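Local atomic coordinates of glutamine cyclotransferase (Porphyromonas gingivalis W83, PDB entry 6QQL), a protein that probably catalyses the cyclisation of N-terminal glutamine residues of peptides to pyroglutamate, as a zinc-dependent enzyme resembling the mammalian type II glutaminyl cyclases. Residues Phe67-Gln72 with Ile91-Arg96; Thr100-Leu105 with Gly157-Phe162. All blocks are in the same frame, centred on the assembly; numbering follows the deposited sequence.

Contact 1 of 2, residues Phe67-Gln72 with Ile91-Arg96; sequences FGAAVQ and IIASYR
The methyl of A69 packs over one face of the Y95 ring, its CB 4.0 Å from the ring centroid in a CH-pi contact and nearest to CZ of Y95. The same CB also touches CB of A93 at 3.9 Å, so this methyl fills the notch between the aromatic face and the methyl of A93. Y95 CG stands beside its own backbone N (chi1 -68°), and the far end of the ring comes up against the turn before the strand: F67 O lies at the ring edge, 3.0 Å from Y95 OH, while G68 C approaches the ring obliquely. F67 and Y95 both rest on A145 of helix 131-149.

Further along, the antiparallel hairpin of strands 70-79 and 85-95 begins at the margin of the mixed sheet. V71 faces A93 as a non-hydrogen-bonded pair, and its two methyls divide the work. CG2 meets CB of A93 at 4.1 Å; CG1, anti to the backbone N (chi1 -179°), meets CG2 of I91 at 4.0 Å where the two side chains cross obliquely. Helix 51-66 covers these groups, with L64 against both V71 and A93. The flanking pairs are hydrogen-bonded, with A70 N to S94 O at 2.9 Å and Q72 N to I92 O at 2.6 Å. Their side chains form the other face, where CB of Q72 lies against CB of I92 at 4.3 Å and a water binds S94 OG, whose partner beyond the hairpin is D159, and, weakly, A70 O.

Contact 2 of 2, residues Thr100-Leu105 with Gly157-Phe162; sequences TGRMLL and GIDIVF
R102 reaches across to D159 in a buried salt bridge, the two side chains crossing at about a right angle. R102 NE bonds to D159 OD2 at 2.8 Å, with NE on the syn side of the carboxylate, 24° out of its plane, and OD2 almost exactly in the guanidinium plane; weak bonds run from NE and NH1 to OD1. The arginine chain is bent at chi3 (78°), which turns NE toward the acid; guanidinium and carboxylate planes are inclined by 32°. Because G157 has no side chain, one guanidinium face can lie close over its backbone, CA offset toward the rim and 3.5 Å from R102 CZ.

Beside this pair, CD1 of L104 fits against CG2 of V161 at 3.6 Å. On the other face, CD1 of L105 meets CG1 of I160 at 4.1 Å, L105 packing on L141 and I160 on A145 of helix 131-149, while M103 and I158 pack on L308 of helix 294-311. Parallel backbone bonds such as M103 N to G157 O, 2.8 Å, hold the register, and helix 131-149 makes the connection a beta-alpha-beta crossover.

Beyond the two strands, A99 O and R96 O accept from R102 NH2, and Y193 OH and S94 OG bond to OD2 and OD1 of D159. A buried charge pair so widely bonded is consistent with an ionised D159, its charge balanced by the guanidinium.

How the contacts relate
From the N terminus, the chain leaves helix 51-66, and contact 1 closes a hairpin at its open end, 18 mostly strand residues intervening, when strand 85-95 returns alongside strand 70-79. Only then does the chain enter strand 102-108, and contact 2 closes a much longer excursion, which contains helix 131-149 and the zinc ligand D133. The two loops are therefore in series, neither nested nor crossed. In space the two pairs lie side by side, strand 157-163 filling the place between strands 85-95 and 102-108, and probable hydrogen bonds from Y95 N to I158 O and from I160 N to A93 O join the contacts. The antiparallel margin is thus stitched to the parallel part of one sheet.

Contact 1 of 2, residues Phe67-Gln72 with Ile91-Arg96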
ATOM      1  N   PHE A  67      -1.848   7.500 -16.902  1.00 23.22           N
ATOM      2  CA  PHE A  67      -1.240   8.580 -16.136  1.00 25.34           C
ATOM      3  C   PHE A  67       0.237   8.801 -16.489  1.00 26.94           C
ATOM      4  O   PHE A  67       0.967   9.454 -15.731  1.00 21.48           O
ATOM      5  CB  PHE A  67      -1.403   8.303 -14.639  1.00 24.10           C
ATOM      6  CG  PHE A  67      -2.835   8.370 -14.149  1.00 31.96           C
ATOM      7  CD1 PHE A  67      -3.762   9.178 -14.776  1.00 35.38           C
ATOM      8  CD2 PHE A  67      -3.249   7.622 -13.045  1.00 32.04           C
ATOM      9  CE1 PHE A  67      -5.082   9.241 -14.306  1.00 39.76           C
ATOM     10  CE2 PHE A  67      -4.565   7.683 -12.574  1.00 23.28           C
ATOM     11  CZ  PHE A  67      -5.477   8.488 -13.196  1.00 28.71           C
ATOM     12  N   GLY A  68       0.681   8.284 -17.633  1.00 27.34           N
ATOM     13  CA  GLY A  68       2.031   8.481 -18.120  1.00 23.41           C
ATOM     14  C   GLY A  68       3.078   7.537 -17.567  1.00 32.08           C
ATOM     15  O   GLY A  68       4.245   7.627 -17.985  1.00 28.95           O
ATOM     16  N   ALA A  69       2.719   6.657 -16.630  1.00 28.92           N
ATOM     17  CA  ALA A  69       3.694   5.711 -16.109  1.00 23.89           C
ATOM     18  C   ALA A  69       3.977   4.639 -17.142  1.00 29.36           C
ATOM     19  O   ALA A  69       3.084   4.208 -17.870  1.00 35.09           O
ATOM     20  CB  ALA A  69       3.204   5.078 -14.811  1.00 16.26           C
ATOM     21  N   ALA A  70       5.234   4.222 -17.212  1.00 41.55           N
ATOM     22  CA  ALA A  70       5.618   3.030 -17.961  1.00 41.83           C
ATOM     23  C   ALA A  70       5.334   1.839 -17.066  1.00 28.51           C
ATOM     24  O   ALA A  70       5.988   1.666 -16.029  1.00 25.41           O
ATOM     25  CB  ALA A  70       7.090   3.083 -18.351  1.00 45.31           C
ATOM     26  N   VAL A  71       4.341   1.036 -17.421  1.00 16.84           N
ATOM     27  CA  VAL A  71       3.831   0.035 -16.497  1.00 23.80           C
ATOM     28  C   VAL A  71       4.320  -1.343 -16.903  1.00 32.33           C
ATOM     29  O   VAL A  71       4.076  -1.793 -18.029  1.00 35.77           O
ATOM     30  CB  VAL A  71       2.304   0.072 -16.414  1.00 25.19           C
ATOM     31  CG1 VAL A  71       1.852  -0.967 -15.414  1.00 32.62           C
ATOM     32  CG2 VAL A  71       1.862   1.460 -16.010  1.00 22.61           C
ATOM     33  N   GLN A  72       4.963  -2.026 -15.959  1.00 32.03           N
ATOM     34  CA  GLN A  72       5.491  -3.368 -16.141  1.00 31.82           C
ATOM     35  C   GLN A  72       4.766  -4.330 -15.206  1.00 28.63           C
ATOM     36  O   GLN A  72       4.515  -4.013 -14.038  1.00 21.50           O
ATOM     37  CB  GLN A  72       7.007  -3.417 -15.856  1.00 31.13           C
ATOM     38  CG  GLN A  72       7.897  -2.983 -16.992  1.00 31.18           C
ATOM     39  CD  GLN A  72       7.918  -3.985 -18.127  1.00 34.09           C
ATOM     40  OE1 GLN A  72       7.244  -5.009 -18.086  1.00 35.49           O
ATOM     41  NE2 GLN A  72       8.702  -3.692 -19.151  1.00 43.88           N
ATOM     42  N   ILE A  91       2.568  -5.378  -9.951  1.00 18.02           N
ATOM     43  CA  ILE A  91       2.407  -4.314 -10.936  1.00 23.48           C
ATOM     44  C   ILE A  91       3.427  -3.222 -10.625  1.00 25.79           C
ATOM     45  O   ILE A  91       3.396  -2.626  -9.539  1.00 30.65           O
ATOM     46  CB  ILE A  91       0.968  -3.764 -10.944  1.00 23.30           C
ATOM     47  CG1 ILE A  91      -0.010  -4.904 -11.268  1.00 19.38           C
ATOM     48  CG2 ILE A  91       0.822  -2.641 -11.986  1.00 16.22           C
ATOM     49  CD1 ILE A  91      -1.461  -4.647 -10.928  1.00 17.17           C
ATOM     50  N   ILE A  92       4.355  -2.989 -11.552  1.00 13.63           N
ATOM     51  CA  ILE A  92       5.397  -1.985 -11.385  1.00 18.05           C
ATOM     52  C   ILE A  92       5.129  -0.850 -12.360  1.00 21.10           C
ATOM     53  O   ILE A  92       5.060  -1.064 -13.577  1.00 17.74           O
ATOM     54  CB  ILE A  92       6.803  -2.568 -11.597  1.00 26.44           C
ATOM     55  CG1 ILE A  92       7.085  -3.706 -10.614  1.00 23.48           C
ATOM     56  CG2 ILE A  92       7.842  -1.480 -11.400  1.00 30.59           C
ATOM     57  CD1 ILE A  92       6.845  -5.084 -11.159  1.00 14.33           C
ATOM     58  N   ALA A  93       5.019   0.364 -11.833  1.00 28.34           N
ATOM     59  CA  ALA A  93       4.773   1.553 -12.637  1.00 17.33           C
ATOM     60  C   ALA A  93       5.910   2.531 -12.421  1.00 23.81           C
ATOM     61  O   ALA A  93       6.236   2.854 -11.277  1.00 30.31           O
ATOM     62  CB  ALA A  93       3.439   2.182 -12.253  1.00 14.11           C
ATOM     63  N   SER A  94       6.472   3.045 -13.516  1.00 32.02           N
ATOM     64  CA  SER A  94       7.722   3.797 -13.473  1.00 30.79           C
ATOM     65  C   SER A  94       7.571   5.159 -14.128  1.00 25.68           C
ATOM     66  O   SER A  94       6.843   5.315 -15.113  1.00 17.15           O
ATOM     67  CB  SER A  94       8.872   3.042 -14.162  1.00 31.81           C
ATOM     68  OG  SER A  94       9.193   1.862 -13.448  1.00 38.13           O
ATOM     69  N   TYR A  95       8.234   6.148 -13.534  1.00 17.06           N
ATOM     70  CA  TYR A  95       8.417   7.469 -14.112  1.00 23.06           C
ATOM     71  C   TYR A  95       9.912   7.710 -14.209  1.00 31.12           C
ATOM     72  O   TYR A  95      10.633   7.445 -13.245  1.00 43.85           O
ATOM     73  CB  TYR A  95       7.736   8.539 -13.249  1.00 23.43           C
ATOM     74  CG  TYR A  95       6.209   8.451 -13.238  1.00 26.31           C
ATOM     75  CD1 TYR A  95       5.438   9.051 -14.239  1.00 28.40           C
ATOM     76  CD2 TYR A  95       5.539   7.765 -12.240  1.00 33.52           C
ATOM     77  CE1 TYR A  95       4.039   8.972 -14.240  1.00 18.00           C
ATOM     78  CE2 TYR A  95       4.134   7.671 -12.239  1.00 29.50           C
ATOM     79  CZ  TYR A  95       3.404   8.278 -13.239  1.00 22.45           C
ATOM     80  OH  TYR A  95       2.041   8.195 -13.232  1.00 20.38           O
ATOM     81  N   ARG A  96      10.381   8.178 -15.367  1.00 31.68           N
ATOM     82  CA  ARG A  96      11.804   8.378 -15.632  1.00 29.13           C
ATOM     83  C   ARG A  96      12.660   7.146 -15.327  1.00 33.56           C
ATOM     84  O   ARG A  96      13.637   7.229 -14.569  1.00 29.02           O
ATOM     85  CB  ARG A  96      12.324   9.583 -14.860  1.00 28.76           C
ATOM     86  CG  ARG A  96      12.011  10.915 -15.490  1.00 39.47           C
ATOM     87  CD  ARG A  96      13.277  11.577 -15.989  1.00 45.62           C
ATOM     88  NE  ARG A  96      14.181  11.898 -14.891  1.00 50.22           N
ATOM     89  CZ  ARG A  96      15.403  12.392 -15.057  1.00 61.46           C
ATOM     90  NH1 ARG A  96      16.159  12.661 -13.996  1.00 63.05           N
ATOM     91  NH2 ARG A  96      15.866  12.616 -16.286  1.00 60.56           N
TER
HETATM   92  O   HOH W   1       8.681  -0.398 -15.285  1.00 19.46           O

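Contact 2 of 2, residues Thr100-Leu105 with Gly157-Phe162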
ATOM      1  N   THR A 100      18.861   7.205 -12.020  1.00 45.65           N
ATOM      2  CA  THR A 100      19.524   6.355 -11.037  1.00 35.18           C
ATOM      3  C   THR A 100      18.964   6.604  -9.642  1.00 30.00           C
ATOM      4  O   THR A 100      18.813   5.663  -8.853  1.00 24.54           O
ATOM      5  CB  THR A 100      21.044   6.579 -11.041  1.00 37.76           C
ATOM      6  OG1 THR A 100      21.340   7.972 -11.215  1.00 46.28           O
ATOM      7  CG2 THR A 100      21.704   5.769 -12.131  1.00 24.63           C
ATOM      8  N   GLY A 101      18.646   7.856  -9.321  1.00 22.11           N
ATOM      9  CA  GLY A 101      18.013   8.149  -8.045  1.00 23.59           C
ATOM     10  C   GLY A 101      16.522   7.951  -8.186  1.00 25.32           C
ATOM     11  O   GLY A 101      15.918   8.406  -9.166  1.00 27.66           O
ATOM     12  N   ARG A 102      15.934   7.191  -7.253  1.00 24.78           N
ATOM     13  CA  ARG A 102      14.540   6.786  -7.378  1.00 18.19           C
ATOM     14  C   ARG A 102      13.869   6.822  -6.019  1.00 23.72           C
ATOM     15  O   ARG A 102      14.478   6.471  -5.003  1.00 24.94           O
ATOM     16  CB  ARG A 102      14.371   5.366  -7.980  1.00 17.61           C
ATOM     17  CG  ARG A 102      15.081   5.113  -9.316  1.00 18.30           C
ATOM     18  CD  ARG A 102      14.507   3.898 -10.104  1.00 17.86           C
ATOM     19  NE  ARG A 102      13.264   4.232 -10.772  1.00 17.35           N
ATOM     20  CZ  ARG A 102      13.197   5.064 -11.802  1.00 24.39           C
ATOM     21  NH1 ARG A 102      12.034   5.339 -12.364  1.00 36.99           N
ATOM     22  NH2 ARG A 102      14.296   5.651 -12.257  1.00 20.75           N
ATOM     23  N   MET A 103      12.582   7.191  -6.027  1.00 20.85           N
ATOM     24  CA  MET A 103      11.700   7.088  -4.869  1.00 25.29           C
ATOM     25  C   MET A 103      10.713   5.951  -5.086  1.00 31.49           C
ATOM     26  O   MET A 103      10.098   5.868  -6.155  1.00 37.72           O
ATOM     27  CB  MET A 103      10.909   8.371  -4.660  1.00 26.91           C
ATOM     28  CG  MET A 103      11.742   9.541  -4.274  1.00 39.15           C
ATOM     29  SD  MET A 103      12.375   9.350  -2.619  1.00 46.61           S
ATOM     30  CE  MET A 103      10.980   8.575  -1.776  1.00 36.49           C
ATOM     31  N   LEU A 104      10.492   5.136  -4.050  1.00 38.27           N
ATOM     32  CA  LEU A 104       9.650   3.940  -4.125  1.00 36.81           C
ATOM     33  C   LEU A 104       8.383   4.067  -3.275  1.00 32.47           C
ATOM     34  O   LEU A 104       8.445   4.385  -2.081  1.00 28.30           O
ATOM     35  CB  LEU A 104      10.431   2.693  -3.688  1.00 33.54           C
ATOM     36  CG  LEU A 104       9.644   1.376  -3.562  1.00 28.06           C
ATOM     37  CD1 LEU A 104       8.980   0.990  -4.867  1.00 13.34           C
ATOM     38  CD2 LEU A 104      10.517   0.245  -3.049  1.00 18.74           C
ATOM     39  N   LEU A 105       7.239   3.788  -3.892  1.00 33.15           N
ATOM     40  CA  LEU A 105       5.939   3.762  -3.230  1.00 24.33           C
ATOM     41  C   LEU A 105       5.325   2.373  -3.375  1.00 23.57           C
ATOM     42  O   LEU A 105       5.400   1.757  -4.441  1.00 33.99           O
ATOM     43  CB  LEU A 105       4.988   4.805  -3.829  1.00 13.08           C
ATOM     44  CG  LEU A 105       5.504   6.241  -3.829  1.00 13.46           C
ATOM     45  CD1 LEU A 105       4.459   7.137  -4.436  1.00 24.31           C
ATOM     46  CD2 LEU A 105       5.912   6.716  -2.442  1.00 14.97           C
ATOM     47  N   GLY A 157      13.613   9.396 -10.452  1.00 44.33           N
ATOM     48  CA  GLY A 157      12.667   8.394 -10.872  1.00 26.23           C
ATOM     49  C   GLY A 157      11.729   8.027  -9.738  1.00 23.63           C
ATOM     50  O   GLY A 157      12.026   8.192  -8.553  1.00 24.55           O
ATOM     51  N   ILE A 158      10.536   7.597 -10.108  1.00 29.40           N
ATOM     52  CA  ILE A 158       9.557   7.138  -9.137  1.00 25.37           C
ATOM     53  C   ILE A 158       9.030   5.802  -9.612  1.00 27.09           C
ATOM     54  O   ILE A 158       8.640   5.649 -10.775  1.00 28.19           O
ATOM     55  CB  ILE A 158       8.405   8.138  -8.947  1.00 22.16           C
ATOM     56  CG1 ILE A 158       8.936   9.493  -8.483  1.00 23.91           C
ATOM     57  CG2 ILE A 158       7.382   7.586  -7.978  1.00 17.89           C
ATOM     58  CD1 ILE A 158       7.846  10.485  -8.223  1.00 25.49           C
ATOM     59  N   ASP A 159       9.016   4.843  -8.707  1.00 37.18           N
ATOM     60  CA  ASP A 159       8.396   3.549  -8.913  1.00 30.85           C
ATOM     61  C   ASP A 159       7.250   3.440  -7.925  1.00 29.34           C
ATOM     62  O   ASP A 159       7.434   3.686  -6.724  1.00 21.42           O
ATOM     63  CB  ASP A 159       9.413   2.423  -8.726  1.00 16.66           C
ATOM     64  CG  ASP A 159      10.599   2.602  -9.595  1.00 17.20           C
ATOM     65  OD1 ASP A 159      10.369   2.768 -10.802  1.00 21.70           O
ATOM     66  OD2 ASP A 159      11.730   2.638  -9.081  1.00 42.17           O
ATOM     67  N   ILE A 160       6.056   3.172  -8.452  1.00 24.36           N
ATOM     68  CA  ILE A 160       4.901   2.814  -7.651  1.00 15.58           C
ATOM     69  C   ILE A 160       4.742   1.327  -7.865  1.00 15.12           C
ATOM     70  O   ILE A 160       4.729   0.874  -9.012  1.00 18.63           O
ATOM     71  CB  ILE A 160       3.647   3.599  -8.079  1.00 17.06           C
ATOM     72  CG1 ILE A 160       3.904   5.108  -7.985  1.00 28.04           C
ATOM     73  CG2 ILE A 160       2.503   3.277  -7.171  1.00 15.82           C
ATOM     74  CD1 ILE A 160       2.683   6.014  -8.226  1.00 16.47           C
ATOM     75  N   VAL A 161       4.706   0.558  -6.783  1.00 14.90           N
ATOM     76  CA  VAL A 161       4.630  -0.888  -6.889  1.00 14.55           C
ATOM     77  C   VAL A 161       3.422  -1.385  -6.125  1.00 25.25           C
ATOM     78  O   VAL A 161       3.323  -1.191  -4.909  1.00 28.14           O
ATOM     79  CB  VAL A 161       5.894  -1.562  -6.371  1.00 24.49           C
ATOM     80  CG1 VAL A 161       5.742  -3.082  -6.504  1.00 31.31           C
ATOM     81  CG2 VAL A 161       7.090  -1.023  -7.126  1.00 31.20           C
ATOM     82  N   PHE A 162       2.519  -2.048  -6.840  1.00 30.38           N
ATOM     83  CA  PHE A 162       1.362  -2.731  -6.265  1.00 22.01           C
ATOM     84  C   PHE A 162       1.706  -4.215  -6.129  1.00 22.15           C
ATOM     85  O   PHE A 162       1.731  -4.952  -7.119  1.00 25.83           O
ATOM     86  CB  PHE A 162       0.132  -2.555  -7.149  1.00 25.61           C
ATOM     87  CG  PHE A 162      -0.347  -1.156  -7.258  1.00 22.86           C
ATOM     88  CD1 PHE A 162      -0.094  -0.245  -6.248  1.00 20.15           C
ATOM     89  CD2 PHE A 162      -1.047  -0.742  -8.383  1.00 22.28           C
ATOM     90  CE1 PHE A 162      -0.548   1.054  -6.340  1.00 20.65           C
ATOM     91  CE2 PHE A 162      -1.497   0.561  -8.498  1.00 16.85           C
ATOM     92  CZ  PHE A 162      -1.244   1.464  -7.472  1.00 19.04           C
TER